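Local atomic coordinates of uncharacterized protein (Bacteroides eggerthii DSM 20697, PDB entry 4ECO), a protein that is of unknown function but, as a leucine-rich repeat protein, probably serves in binding other proteins. Residues I195-K200 and C224-N229; K36-A41 and D99-L104; E108-G113 and M203-L208; M213-F218 and E255-P260. One frame throughout, in Å; residues are numbered along the deposited sequence.

Interaction 1. Residues I195-K200 and C224-N229; sequences ITFVSK and CEAWEN
The indole of Trp227 receives the aliphatic chain of Lys200 over one face: CD of Lys200 sits 3.9 Å from the centroid of the Trp227 six-membered ring, a CH-pi contact only 13° off the ring normal, while OG of Ser199 lies at the indole edge. The Phe197 ring has the carbonyl O of Ala226 at its edge, and obliquely its CE1 comes to 3.4 Å from CA of Glu228. These groups join the end of strand 194-198 to the loop between strand 210-214 and helix 233-238 in the leucine-rich repeat fold. Lys200 reaches the indole because CG is anti to the backbone N (chi1 -171°) and the chain beyond is extended. An alanine here keeps CB near CE3 of Trp227 but lacks CD, and would probably leave a gap over the six-membered ring and let the indole shift.

Two backbone bonds hold the segments together, Lys200 N to Ala226 O at 3.0 Å and Cys224 N to Val198 O at 2.8 Å, each donor standing above the carbonyl plane of its acceptor. A water accepts from Glu225 N and donates weakly to Val198 O, which thus has two partners. Outside the pair, Asp99 takes the Ser199 hydroxyl and the Glu228 amide, and Arg96 pairs with the Glu228 carboxylate. SG of Cys224 packs 3.6 Å from CG1 of Val198.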
loop_
_atom_site.group_PDB
_atom_site.type_symbol
_atom_site.label_atom_id
_atom_site.label_comp_id
_atom_site.label_asym_id
_atom_site.label_seq_id
_atom_site.Cartn_x
_atom_site.Cartn_y
_atom_site.Cartn_z
ATOM N N ILE A 195 1.841 -15.679 -24.460
ATOM C CA ILE A 195 0.818 -16.711 -24.327
ATOM C C ILE A 195 -0.455 -16.119 -24.957
ATOM O O ILE A 195 -0.966 -15.120 -24.467
ATOM C CB ILE A 195 0.607 -17.191 -22.856
ATOM C CG1 ILE A 195 1.901 -17.583 -22.094
ATOM C CG2 ILE A 195 -0.487 -18.250 -22.739
ATOM C CD1 ILE A 195 2.660 -18.647 -22.657
ATOM N N THR A 196 -0.940 -16.705 -26.058
ATOM C CA THR A 196 -2.091 -16.177 -26.790
ATOM C C THR A 196 -3.365 -16.984 -26.549
ATOM O O THR A 196 -4.444 -16.549 -26.946
ATOM C CB THR A 196 -1.766 -16.147 -28.293
ATOM O OG1 THR A 196 -1.362 -17.455 -28.729
ATOM C CG2 THR A 196 -0.679 -15.127 -28.627
ATOM N N PHE A 197 -3.252 -18.132 -25.886
ATOM C CA PHE A 197 -4.374 -19.024 -25.642
ATOM C C PHE A 197 -4.093 -19.909 -24.421
ATOM O O PHE A 197 -2.942 -20.303 -24.187
ATOM C CB PHE A 197 -4.598 -19.899 -26.909
ATOM C CG PHE A 197 -5.898 -20.645 -26.977
ATOM C CD1 PHE A 197 -6.042 -21.880 -26.361
ATOM C CD2 PHE A 197 -6.982 -20.119 -27.664
ATOM C CE1 PHE A 197 -7.266 -22.546 -26.378
ATOM C CE2 PHE A 197 -8.202 -20.794 -27.694
ATOM C CZ PHE A 197 -8.330 -22.011 -27.061
ATOM N N VAL A 198 -5.145 -20.215 -23.644
ATOM C CA VAL A 198 -5.085 -21.121 -22.495
ATOM C C VAL A 198 -6.241 -22.083 -22.662
ATOM O O VAL A 198 -7.398 -21.654 -22.771
ATOM C CB VAL A 198 -5.056 -20.480 -21.076
ATOM C CG1 VAL A 198 -4.721 -21.534 -20.025
ATOM C CG2 VAL A 198 -4.050 -19.348 -20.995
ATOM N N SER A 199 -5.914 -23.384 -22.707
ATOM C CA SER A 199 -6.838 -24.490 -22.893
ATOM C C SER A 199 -7.899 -24.600 -21.766
ATOM O O SER A 199 -7.633 -24.358 -20.586
ATOM C CB SER A 199 -6.051 -25.798 -22.973
ATOM O OG SER A 199 -6.869 -26.955 -22.978
ATOM N N LYS A 200 -9.099 -25.006 -22.174
ATOM C CA LYS A 200 -10.269 -25.341 -21.382
ATOM C C LYS A 200 -9.919 -26.405 -20.331
ATOM O O LYS A 200 -10.510 -26.424 -19.250
ATOM C CB LYS A 200 -11.295 -25.908 -22.386
ATOM C CG LYS A 200 -12.708 -26.153 -21.906
ATOM C CD LYS A 200 -13.536 -26.715 -23.048
ATOM C CE LYS A 200 -14.923 -27.107 -22.597
ATOM N NZ LYS A 200 -15.781 -27.587 -23.725
ATOM N N CYS A 224 -9.278 -20.283 -21.208
ATOM C CA CYS A 224 -9.952 -21.495 -20.747
ATOM C C CYS A 224 -11.461 -21.568 -21.125
ATOM O O CYS A 224 -12.282 -22.095 -20.354
ATOM C CB CYS A 224 -9.762 -21.651 -19.241
ATOM S SG CYS A 224 -8.030 -21.679 -18.727
ATOM N N GLU A 225 -11.790 -21.138 -22.353
ATOM C CA GLU A 225 -13.143 -21.253 -22.900
ATOM C C GLU A 225 -13.266 -22.473 -23.828
ATOM O O GLU A 225 -14.297 -23.160 -23.830
ATOM C CB GLU A 225 -13.552 -19.995 -23.662
ATOM C CG GLU A 225 -13.967 -18.838 -22.777
ATOM C CD GLU A 225 -14.789 -17.777 -23.478
ATOM O OE1 GLU A 225 -15.296 -18.051 -24.594
ATOM O OE2 GLU A 225 -14.952 -16.679 -22.894
ATOM N N ALA A 226 -12.208 -22.736 -24.608
ATOM C CA ALA A 226 -12.206 -23.774 -25.627
ATOM C C ALA A 226 -10.969 -24.661 -25.583
ATOM O O ALA A 226 -9.977 -24.350 -24.913
ATOM C CB ALA A 226 -12.288 -23.112 -27.000
ATOM N N TRP A 227 -11.038 -25.774 -26.330
ATOM C CA TRP A 227 -9.900 -26.658 -26.482
ATOM C C TRP A 227 -8.853 -25.949 -27.317
ATOM O O TRP A 227 -9.205 -25.157 -28.199
ATOM C CB TRP A 227 -10.304 -27.982 -27.123
ATOM C CG TRP A 227 -11.401 -28.728 -26.426
ATOM C CD1 TRP A 227 -12.635 -29.031 -26.930
ATOM C CD2 TRP A 227 -11.340 -29.327 -25.126
ATOM N NE1 TRP A 227 -13.343 -29.794 -26.031
ATOM C CE2 TRP A 227 -12.580 -29.970 -24.901
ATOM C CE3 TRP A 227 -10.355 -29.386 -24.123
ATOM C CZ2 TRP A 227 -12.866 -30.644 -23.710
ATOM C CZ3 TRP A 227 -10.639 -30.070 -22.952
ATOM C CH2 TRP A 227 -11.889 -30.673 -22.749
ATOM N N GLU A 228 -7.575 -26.184 -27.021
ATOM C CA GLU A 228 -6.494 -25.578 -27.785
ATOM C C GLU A 228 -6.568 -26.158 -29.181
ATOM O O GLU A 228 -6.495 -25.430 -30.165
ATOM C CB GLU A 228 -5.151 -25.824 -27.093
ATOM C CG GLU A 228 -3.991 -25.068 -27.704
ATOM C CD GLU A 228 -3.396 -25.677 -28.958
ATOM O OE1 GLU A 228 -3.223 -26.920 -29.018
ATOM O OE2 GLU A 228 -3.085 -24.891 -29.881
ATOM N N ASN A 229 -6.812 -27.471 -29.242
ATOM C CA ASN A 229 -7.009 -28.254 -30.450
ATOM C C ASN A 229 -7.995 -29.383 -30.110
ATOM O O ASN A 229 -7.617 -30.365 -29.467
ATOM C CB ASN A 229 -5.662 -28.769 -30.972
ATOM C CG ASN A 229 -5.731 -29.854 -32.020
ATOM O OD1 ASN A 229 -6.679 -29.954 -32.816
ATOM N ND2 ASN A 229 -4.699 -30.690 -32.044
HETATM O O HOH W 1 -9.957 -20.661 -24.614
#

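Interaction 2. Residues K36-A41 and D99-L104; sequences KEIWDA and DAIGQL
Ile38 pushes its terminal methyl against the 3-10 segment 99-103, where CD1 of Ile38 comes to 3.8 Å from CA of Ile101. The pairing joins helix 27-41, in the N-terminal part of the leucine-rich repeat region, to the turn that follows strand 96-97. CD1 of Ile38 and CD1 of Ile101 are 3.9 Å apart; the two side chains cross at about a right angle, and CD1 of Ile38 touches both the backbone and the tip of Ile101. In Ile38, CG1 is anti to the carbonyl carbon (chi1 -78°) and CD1 is anti to CA (chi2 158°), an outstretched branch that carries the methyl away from the helix. The same methyl also meets a second residue of the turn, with CD1 of Ile38 lying 4.2 Å from CD1 of Leu104.

The contact is wholly apolar across the two segments, and Ile38, Ala100, Ile101 and Leu104 are all buried. The turn itself is held by i to i-3 backbone bonds of the 3-10 type, among them Gly102 N to Asp99 O and Leu104 N to Ile101 O, which keep Ala100, Ile101 and Leu104 presented to the helix. Farther out, Leu104 packs on Val83 and Leu86 of strand 83-87, and Gln103 bonds to Glu27, Lys30 and Asp31 at the other end of the same helix. Tyr234 of helix 233-238 touches both Glu37 and Ala100. Beside it CB of Glu37 and CB of Ala100 approach to 4.1 Å.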
loop_
_atom_site.group_PDB
_atom_site.type_symbol
_atom_site.label_atom_id
_atom_site.label_comp_id
_atom_site.label_asym_id
_atom_site.label_seq_id
_atom_site.Cartn_x
_atom_site.Cartn_y
_atom_site.Cartn_z
ATOM N N LYS A 36 6.579 -31.979 -21.859
ATOM C CA LYS A 36 7.312 -31.806 -23.114
ATOM C C LYS A 36 6.380 -31.207 -24.209
ATOM O O LYS A 36 6.794 -30.301 -24.946
ATOM C CB LYS A 36 7.925 -33.149 -23.550
ATOM C CG LYS A 36 8.544 -33.203 -24.944
ATOM C CD LYS A 36 9.786 -32.363 -25.172
ATOM C CE LYS A 36 10.191 -32.546 -26.616
ATOM N NZ LYS A 36 11.330 -31.675 -26.987
ATOM N N GLU A 37 5.122 -31.659 -24.255
ATOM C CA GLU A 37 4.169 -31.155 -25.234
ATOM C C GLU A 37 3.840 -29.658 -24.938
ATOM O O GLU A 37 3.741 -28.851 -25.867
ATOM C CB GLU A 37 2.915 -32.036 -25.243
ATOM C CG GLU A 37 2.150 -31.957 -26.553
ATOM C CD GLU A 37 1.179 -33.093 -26.805
ATOM O OE1 GLU A 37 1.561 -34.269 -26.590
ATOM O OE2 GLU A 37 0.051 -32.804 -27.274
ATOM N N ILE A 38 3.745 -29.297 -23.642
ATOM C CA ILE A 38 3.511 -27.923 -23.183
ATOM C C ILE A 38 4.718 -27.056 -23.609
ATOM O O ILE A 38 4.527 -26.000 -24.206
ATOM C CB ILE A 38 3.253 -27.904 -21.646
ATOM C CG1 ILE A 38 1.811 -28.368 -21.366
ATOM C CG2 ILE A 38 3.530 -26.509 -21.019
ATOM C CD1 ILE A 38 1.564 -28.894 -19.955
ATOM N N TRP A 39 5.942 -27.527 -23.324
ATOM C CA TRP A 39 7.211 -26.883 -23.679
ATOM C C TRP A 39 7.265 -26.646 -25.200
ATOM O O TRP A 39 7.484 -25.513 -25.620
ATOM C CB TRP A 39 8.381 -27.767 -23.198
ATOM C CG TRP A 39 9.736 -27.127 -23.285
ATOM C CD1 TRP A 39 10.267 -26.202 -22.428
ATOM C CD2 TRP A 39 10.787 -27.480 -24.193
ATOM N NE1 TRP A 39 11.568 -25.912 -22.786
ATOM C CE2 TRP A 39 11.923 -26.710 -23.843
ATOM C CE3 TRP A 39 10.898 -28.407 -25.238
ATOM C CZ2 TRP A 39 13.134 -26.815 -24.531
ATOM C CZ3 TRP A 39 12.085 -28.463 -25.951
ATOM C CH2 TRP A 39 13.181 -27.672 -25.594
ATOM N N ASP A 40 6.963 -27.692 -26.010
ATOM C CA ASP A 40 6.927 -27.623 -27.478
ATOM C C ASP A 40 5.939 -26.567 -27.993
ATOM O O ASP A 40 6.310 -25.765 -28.856
ATOM C CB ASP A 40 6.562 -28.987 -28.085
ATOM C CG ASP A 40 7.630 -30.055 -27.980
ATOM O OD1 ASP A 40 8.817 -29.695 -27.831
ATOM O OD2 ASP A 40 7.281 -31.255 -28.084
ATOM N N ALA A 41 4.701 -26.563 -27.461
ATOM C CA ALA A 41 3.637 -25.637 -27.835
ATOM C C ALA A 41 3.952 -24.172 -27.457
ATOM O O ALA A 41 3.468 -23.243 -28.116
ATOM C CB ALA A 41 2.347 -26.056 -27.158
ATOM N N ASP A 99 -4.011 -28.709 -24.669
ATOM C CA ASP A 99 -4.965 -29.517 -23.916
ATOM C C ASP A 99 -4.258 -30.557 -23.060
ATOM O O ASP A 99 -4.880 -31.124 -22.160
ATOM C CB ASP A 99 -5.962 -30.197 -24.879
ATOM C CG ASP A 99 -6.617 -29.225 -25.843
ATOM O OD1 ASP A 99 -7.175 -28.203 -25.378
ATOM O OD2 ASP A 99 -6.502 -29.438 -27.054
ATOM N N ALA A 100 -2.955 -30.778 -23.321
ATOM C CA ALA A 100 -2.078 -31.704 -22.597
ATOM C C ALA A 100 -1.967 -31.326 -21.095
ATOM O O ALA A 100 -1.675 -32.193 -20.262
ATOM C CB ALA A 100 -0.689 -31.716 -23.238
ATOM N N ILE A 101 -2.253 -30.050 -20.757
ATOM C CA ILE A 101 -2.194 -29.507 -19.404
ATOM C C ILE A 101 -3.114 -30.326 -18.463
ATOM O O ILE A 101 -2.717 -30.577 -17.320
ATOM C CB ILE A 101 -2.518 -27.975 -19.396
ATOM C CG1 ILE A 101 -2.223 -27.298 -18.046
ATOM C CG2 ILE A 101 -3.900 -27.615 -19.918
ATOM C CD1 ILE A 101 -0.876 -26.641 -17.976
ATOM N N GLY A 102 -4.253 -30.805 -18.989
ATOM C CA GLY A 102 -5.257 -31.597 -18.273
ATOM C C GLY A 102 -4.793 -32.940 -17.729
ATOM O O GLY A 102 -5.465 -33.531 -16.888
ATOM N N GLN A 103 -3.629 -33.415 -18.181
ATOM C CA GLN A 103 -3.002 -34.660 -17.739
ATOM C C GLN A 103 -2.452 -34.519 -16.309
ATOM O O GLN A 103 -2.517 -35.474 -15.521
ATOM C CB GLN A 103 -1.870 -35.059 -18.730
ATOM C CG GLN A 103 -0.998 -36.253 -18.329
ATOM C CD GLN A 103 -1.755 -37.480 -17.879
ATOM O OE1 GLN A 103 -2.761 -37.901 -18.475
ATOM N NE2 GLN A 103 -1.273 -38.069 -16.803
ATOM N N LEU A 104 -1.917 -33.330 -15.991
ATOM C CA LEU A 104 -1.271 -32.995 -14.726
ATOM C C LEU A 104 -2.305 -32.793 -13.645
ATOM O O LEU A 104 -2.428 -31.692 -13.116
ATOM C CB LEU A 104 -0.421 -31.710 -14.904
ATOM C CG LEU A 104 0.549 -31.638 -16.077
ATOM C CD1 LEU A 104 1.350 -30.375 -16.003
ATOM C CD2 LEU A 104 1.476 -32.819 -16.094
#

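Interaction 3. Residues E108-G113 and M203-L208; sequences EVLALG and MRLTKL
Leu208 lays its CD1 methyl against the start of strand 109-111, 3.7 Å from CB of Leu110 and 3.7 Å from the carbonyl O of Glu108. Leucines of successive coils packing inward beside parallel strands are characteristic of the leucine-rich repeat fold. The Leu208 side chain gets there with CG anti to the backbone N (chi1 -156°), and CD1 is the branch that does the touching. The other leucine of the turn, Leu205, adds a looser approach, its CD1 standing 4.4 Å from CD2 of Leu110. The backbone of Glu108 passes the turn, with CA of Glu108 3.7 Å from O of Lys207.

What positions the two leucines is the turn between them. Leu205 to Leu208 is a type I beta turn, closed by Leu208 N to Leu205 O at 3.1 Å, and Leu205 is itself the centre of an inverse gamma turn. On the strand side, Leu110 also packs on Leu86 and Phe211 of the neighbouring strands 83-87 and 210-214, which enclose it in the core. The polar ends find partners beyond the two segments: the Glu108 carboxylate pairs with Arg209, and the Lys207 ammonium with Glu106.

The contact between 108-113 and 203-208 is therefore leucine packing plus van der Waals contact of the backbones, continued just past Leu208 by backbone bonds of Glu108 with Arg209 and Gln210 and of Leu110 with Gln210. Its own cohesion probably comes from keeping the leucines out of water, the charges being paired outside this apolar contact.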
loop_
_atom_site.group_PDB
_atom_site.type_symbol
_atom_site.label_atom_id
_atom_site.label_comp_id
_atom_site.label_asym_id
_atom_site.label_seq_id
_atom_site.Cartn_x
_atom_site.Cartn_y
_atom_site.Cartn_z
ATOM N N GLU A 108 -1.289 -28.603 -7.934
ATOM C CA GLU A 108 -1.823 -27.753 -6.864
ATOM C C GLU A 108 -1.560 -26.297 -7.193
ATOM O O GLU A 108 -2.420 -25.466 -6.979
ATOM C CB GLU A 108 -1.215 -28.103 -5.498
ATOM C CG GLU A 108 -1.733 -29.358 -4.817
ATOM C CD GLU A 108 -1.066 -29.643 -3.475
ATOM O OE1 GLU A 108 -0.941 -28.699 -2.658
ATOM O OE2 GLU A 108 -0.664 -30.810 -3.239
ATOM N N VAL A 109 -0.374 -25.979 -7.732
ATOM C CA VAL A 109 -0.033 -24.603 -8.104
ATOM C C VAL A 109 0.296 -24.539 -9.600
ATOM O O VAL A 109 0.893 -25.459 -10.146
ATOM C CB VAL A 109 1.103 -23.993 -7.225
ATOM C CG1 VAL A 109 0.732 -24.039 -5.733
ATOM C CG2 VAL A 109 2.449 -24.677 -7.455
ATOM N N LEU A 110 -0.120 -23.452 -10.258
ATOM C CA LEU A 110 0.109 -23.187 -11.680
ATOM C C LEU A 110 0.272 -21.696 -11.954
ATOM O O LEU A 110 -0.624 -20.910 -11.628
ATOM C CB LEU A 110 -1.062 -23.741 -12.504
ATOM C CG LEU A 110 -1.029 -23.551 -14.020
ATOM C CD1 LEU A 110 0.138 -24.336 -14.683
ATOM C CD2 LEU A 110 -2.349 -23.993 -14.615
ATOM N N ALA A 111 1.414 -21.308 -12.567
ATOM C CA ALA A 111 1.693 -19.911 -12.970
ATOM C C ALA A 111 2.112 -19.845 -14.450
ATOM O O ALA A 111 3.038 -20.558 -14.888
ATOM C CB ALA A 111 2.768 -19.284 -12.095
ATOM N N LEU A 112 1.395 -19.011 -15.212
ATOM C CA LEU A 112 1.657 -18.757 -16.632
ATOM C C LEU A 112 2.320 -17.401 -16.772
ATOM O O LEU A 112 2.705 -16.969 -17.857
ATOM C CB LEU A 112 0.358 -18.819 -17.466
ATOM C CG LEU A 112 -0.505 -20.083 -17.365
ATOM C CD1 LEU A 112 -1.702 -19.951 -18.232
ATOM C CD2 LEU A 112 0.268 -21.340 -17.703
ATOM N N GLY A 113 2.431 -16.737 -15.636
ATOM C CA GLY A 113 2.996 -15.409 -15.487
ATOM C C GLY A 113 2.507 -14.875 -14.174
ATOM O O GLY A 113 1.648 -15.506 -13.565
HETATM N N MSE A 203 -9.930 -27.186 -16.217
HETATM C CA MSE A 203 -11.098 -27.732 -15.483
HETATM C C MSE A 203 -10.889 -29.181 -15.015
HETATM O O MSE A 203 -11.701 -29.701 -14.239
HETATM C CB MSE A 203 -12.347 -27.730 -16.370
HETATM C CG MSE A 203 -12.803 -26.381 -16.880
HETATM SE SE MSE A 203 -14.424 -26.697 -17.923
HETATM C CE MSE A 203 -14.585 -24.978 -18.828
ATOM N N ARG A 204 -9.875 -29.870 -15.579
ATOM C CA ARG A 204 -9.564 -31.238 -15.205
ATOM C C ARG A 204 -8.702 -31.255 -13.942
ATOM O O ARG A 204 -8.757 -32.232 -13.187
ATOM C CB ARG A 204 -8.871 -31.975 -16.354
ATOM C CG ARG A 204 -8.972 -33.495 -16.240
ATOM C CD ARG A 204 -8.657 -34.135 -17.564
ATOM N NE ARG A 204 -8.753 -35.592 -17.541
ATOM C CZ ARG A 204 -7.737 -36.410 -17.284
ATOM N NH1 ARG A 204 -6.532 -35.922 -17.022
ATOM N NH2 ARG A 204 -7.916 -37.724 -17.299
ATOM N N LEU A 205 -7.943 -30.170 -13.687
ATOM C CA LEU A 205 -7.037 -30.047 -12.532
ATOM C C LEU A 205 -7.845 -29.696 -11.283
ATOM O O LEU A 205 -7.767 -28.583 -10.763
ATOM C CB LEU A 205 -5.933 -28.998 -12.814
ATOM C CG LEU A 205 -5.316 -29.004 -14.227
ATOM C CD1 LEU A 205 -4.426 -27.816 -14.438
ATOM C CD2 LEU A 205 -4.607 -30.310 -14.543
ATOM N N THR A 206 -8.624 -30.673 -10.800
ATOM C CA THR A 206 -9.535 -30.512 -9.660
ATOM C C THR A 206 -8.777 -30.319 -8.334
ATOM O O THR A 206 -9.425 -29.996 -7.334
ATOM C CB THR A 206 -10.515 -31.707 -9.554
ATOM O OG1 THR A 206 -9.792 -32.922 -9.337
ATOM C CG2 THR A 206 -11.420 -31.842 -10.787
ATOM N N LYS A 207 -7.429 -30.478 -8.319
ATOM C CA LYS A 207 -6.636 -30.312 -7.094
ATOM C C LYS A 207 -5.946 -28.932 -7.057
ATOM O O LYS A 207 -5.312 -28.600 -6.046
ATOM C CB LYS A 207 -5.597 -31.446 -6.946
ATOM C CG LYS A 207 -6.224 -32.823 -6.841
ATOM C CD LYS A 207 -5.285 -33.862 -6.286
ATOM C CE LYS A 207 -5.978 -35.202 -6.297
ATOM N NZ LYS A 207 -5.246 -36.213 -5.493
ATOM N N LEU A 208 -6.109 -28.120 -8.136
ATOM C CA LEU A 208 -5.519 -26.788 -8.301
ATOM C C LEU A 208 -5.943 -25.865 -7.164
ATOM O O LEU A 208 -7.125 -25.764 -6.872
ATOM C CB LEU A 208 -5.910 -26.179 -9.669
ATOM C CG LEU A 208 -4.992 -25.099 -10.259
ATOM C CD1 LEU A 208 -3.565 -25.631 -10.480
ATOM C CD2 LEU A 208 -5.552 -24.559 -11.569
#

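Interaction 4. Residues M213-F218 and E255-P260; sequences MGNSPF and EVYNCP
Backbone hydrogen bonds come first: Met213 N gives to Glu255 O at 2.8 Å, and Tyr257 N gives to Met213 O at 3.0 Å with a nearly straight N-H (169°), pairing the two strands in parallel as the coils of a leucine-rich repeat do. A side-chain bond follows where the strands end. ND2 of Asn258 donates to OD1 of Asn215 at 2.8 Å, lying in the carbonyl plane of Asn215, while the two amide planes stand 80° apart. ND2 of Asn215 bonds to Ser114 O; OD1 of Asn258 takes Gly189 N and its ND2 also reaches Gln187 O. An alanine in place of Asn215 would probably leave ND2 of Asn258 without one of its two acceptors and Ser114 O without this donor.

The apolar contacts lie elsewhere. CG of Met213, a selenomethionine, packs 4.0 Å from CG1 of Val256, the two side chains side by side and pointing the same way. SG of Cys259 approaches CE1 of Phe218 at 3.5 Å, oblique to the ring, and CB of Ser216 stands over the centre of one ring face.

Phe218 leans back on Ile195 and Val198 of strand 194-198; helix 233-238 lies in the connection between strands 210-214 and 253-257, and strand 277-279 continues the parallel array.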
loop_
_atom_site.group_PDB
_atom_site.type_symbol
_atom_site.label_atom_id
_atom_site.label_comp_id
_atom_site.label_asym_id
_atom_site.label_seq_id
_atom_site.Cartn_x
_atom_site.Cartn_y
_atom_site.Cartn_z
HETATM N N MSE A 213 -1.709 -15.833 -13.748
HETATM C CA MSE A 213 -1.330 -15.456 -15.096
HETATM C C MSE A 213 -1.163 -13.960 -15.130
HETATM O O MSE A 213 -1.811 -13.233 -14.359
HETATM C CB MSE A 213 -2.277 -15.977 -16.198
HETATM C CG MSE A 213 -3.670 -15.366 -16.254
HETATM SE SE MSE A 213 -4.914 -16.711 -17.012
HETATM C CE MSE A 213 -5.626 -17.319 -15.267
ATOM N N GLY A 214 -0.243 -13.518 -15.977
ATOM C CA GLY A 214 0.014 -12.097 -16.121
ATOM C C GLY A 214 0.982 -11.738 -17.210
ATOM O O GLY A 214 1.800 -12.564 -17.622
ATOM N N ASN A 215 0.874 -10.491 -17.685
ATOM C CA ASN A 215 1.709 -9.817 -18.693
ATOM C C ASN A 215 1.641 -10.570 -20.040
ATOM O O ASN A 215 2.621 -10.631 -20.775
ATOM C CB ASN A 215 3.136 -9.667 -18.169
ATOM C CG ASN A 215 3.183 -9.268 -16.711
ATOM O OD1 ASN A 215 2.824 -8.156 -16.341
ATOM N ND2 ASN A 215 3.512 -10.203 -15.837
ATOM N N SER A 216 0.435 -11.087 -20.361
ATOM C CA SER A 216 0.120 -11.888 -21.544
ATOM C C SER A 216 -0.706 -11.122 -22.546
ATOM O O SER A 216 -1.553 -10.319 -22.149
ATOM C CB SER A 216 -0.638 -13.155 -21.145
ATOM O OG SER A 216 0.211 -14.167 -20.621
ATOM N N PRO A 217 -0.530 -11.393 -23.851
ATOM C CA PRO A 217 -1.293 -10.639 -24.858
ATOM C C PRO A 217 -2.631 -11.269 -25.237
ATOM O O PRO A 217 -3.283 -10.772 -26.170
ATOM C CB PRO A 217 -0.361 -10.648 -26.066
ATOM C CG PRO A 217 0.437 -11.889 -25.925
ATOM C CD PRO A 217 0.455 -12.294 -24.491
ATOM N N PHE A 218 -3.048 -12.350 -24.536
ATOM C CA PHE A 218 -4.288 -13.038 -24.902
ATOM C C PHE A 218 -5.531 -12.175 -24.633
ATOM O O PHE A 218 -5.478 -11.204 -23.878
ATOM C CB PHE A 218 -4.434 -14.408 -24.201
ATOM C CG PHE A 218 -4.075 -14.503 -22.734
ATOM C CD1 PHE A 218 -4.488 -13.523 -21.829
ATOM C CD2 PHE A 218 -3.424 -15.626 -22.234
ATOM C CE1 PHE A 218 -4.207 -13.641 -20.466
ATOM C CE2 PHE A 218 -3.136 -15.733 -20.868
ATOM C CZ PHE A 218 -3.536 -14.741 -19.989
ATOM N N GLU A 255 -5.022 -15.102 -10.143
ATOM C CA GLU A 255 -4.480 -13.822 -10.600
ATOM C C GLU A 255 -4.488 -13.749 -12.135
ATOM O O GLU A 255 -4.025 -14.678 -12.809
ATOM C CB GLU A 255 -3.075 -13.601 -10.055
ATOM C CG GLU A 255 -2.390 -12.399 -10.682
ATOM C CD GLU A 255 -1.063 -11.983 -10.086
ATOM O OE1 GLU A 255 -1.056 -11.464 -8.950
ATOM O OE2 GLU A 255 -0.032 -12.137 -10.773
ATOM N N VAL A 256 -5.067 -12.656 -12.668
ATOM C CA VAL A 256 -5.109 -12.279 -14.092
ATOM C C VAL A 256 -4.608 -10.835 -14.117
ATOM O O VAL A 256 -5.388 -9.894 -13.996
ATOM C CB VAL A 256 -6.487 -12.473 -14.762
ATOM C CG1 VAL A 256 -6.342 -12.438 -16.278
ATOM C CG2 VAL A 256 -7.149 -13.776 -14.320
ATOM N N TYR A 257 -3.289 -10.671 -14.145
ATOM C CA TYR A 257 -2.638 -9.379 -13.955
ATOM C C TYR A 257 -1.976 -8.856 -15.203
ATOM O O TYR A 257 -1.253 -9.584 -15.877
ATOM C CB TYR A 257 -1.573 -9.545 -12.844
ATOM C CG TYR A 257 -0.653 -8.369 -12.613
ATOM C CD1 TYR A 257 -0.981 -7.372 -11.702
ATOM C CD2 TYR A 257 0.608 -8.318 -13.207
ATOM C CE1 TYR A 257 -0.106 -6.321 -11.433
ATOM C CE2 TYR A 257 1.479 -7.256 -12.969
ATOM C CZ TYR A 257 1.127 -6.268 -12.066
ATOM O OH TYR A 257 1.993 -5.231 -11.798
ATOM N N ASN A 258 -2.149 -7.553 -15.444
ATOM C CA ASN A 258 -1.539 -6.799 -16.532
ATOM C C ASN A 258 -1.627 -7.556 -17.870
ATOM O O ASN A 258 -0.597 -7.943 -18.435
ATOM C CB ASN A 258 -0.081 -6.476 -16.172
ATOM C CG ASN A 258 0.614 -5.503 -17.065
ATOM O OD1 ASN A 258 -0.003 -4.694 -17.754
ATOM N ND2 ASN A 258 1.925 -5.573 -17.084
ATOM N N CYS A 259 -2.859 -7.801 -18.352
ATOM C CA CYS A 259 -3.063 -8.427 -19.657
ATOM C C CYS A 259 -3.731 -7.356 -20.536
ATOM O O CYS A 259 -4.945 -7.113 -20.437
ATOM C CB CYS A 259 -3.859 -9.720 -19.538
ATOM S SG CYS A 259 -3.037 -11.012 -18.559
ATOM N N PRO A 260 -2.884 -6.577 -21.272
ATOM C CA PRO A 260 -3.373 -5.381 -21.985
ATOM C C PRO A 260 -4.432 -5.606 -23.053
ATOM O O PRO A 260 -5.139 -4.637 -23.375
ATOM C CB PRO A 260 -2.115 -4.827 -22.644
ATOM C CG PRO A 260 -1.185 -5.957 -22.713
ATOM C CD PRO A 260 -1.423 -6.698 -21.435
#

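In the fold
From the N terminus, helix 27-41 meets the turn after strand 96-97 in interaction 2, closing a loop of 57 residues. Interaction 3 then reaches from strand 109-111 across 89 residues to the turn before strand 210-214. Interaction 1 opens within that loop, at strand 194-198, and closes beyond it at 224-229, so the two cross. Interaction 4 opens inside interaction 1 and closes after it, crossing in turn, and joins strands 210-214 and 253-257. Interactions 1 and 2 meet through Asp99, and Gly102 O takes Arg204 of interaction 3. Together they tie the N-terminal helix and the loops beside it to the parallel strands.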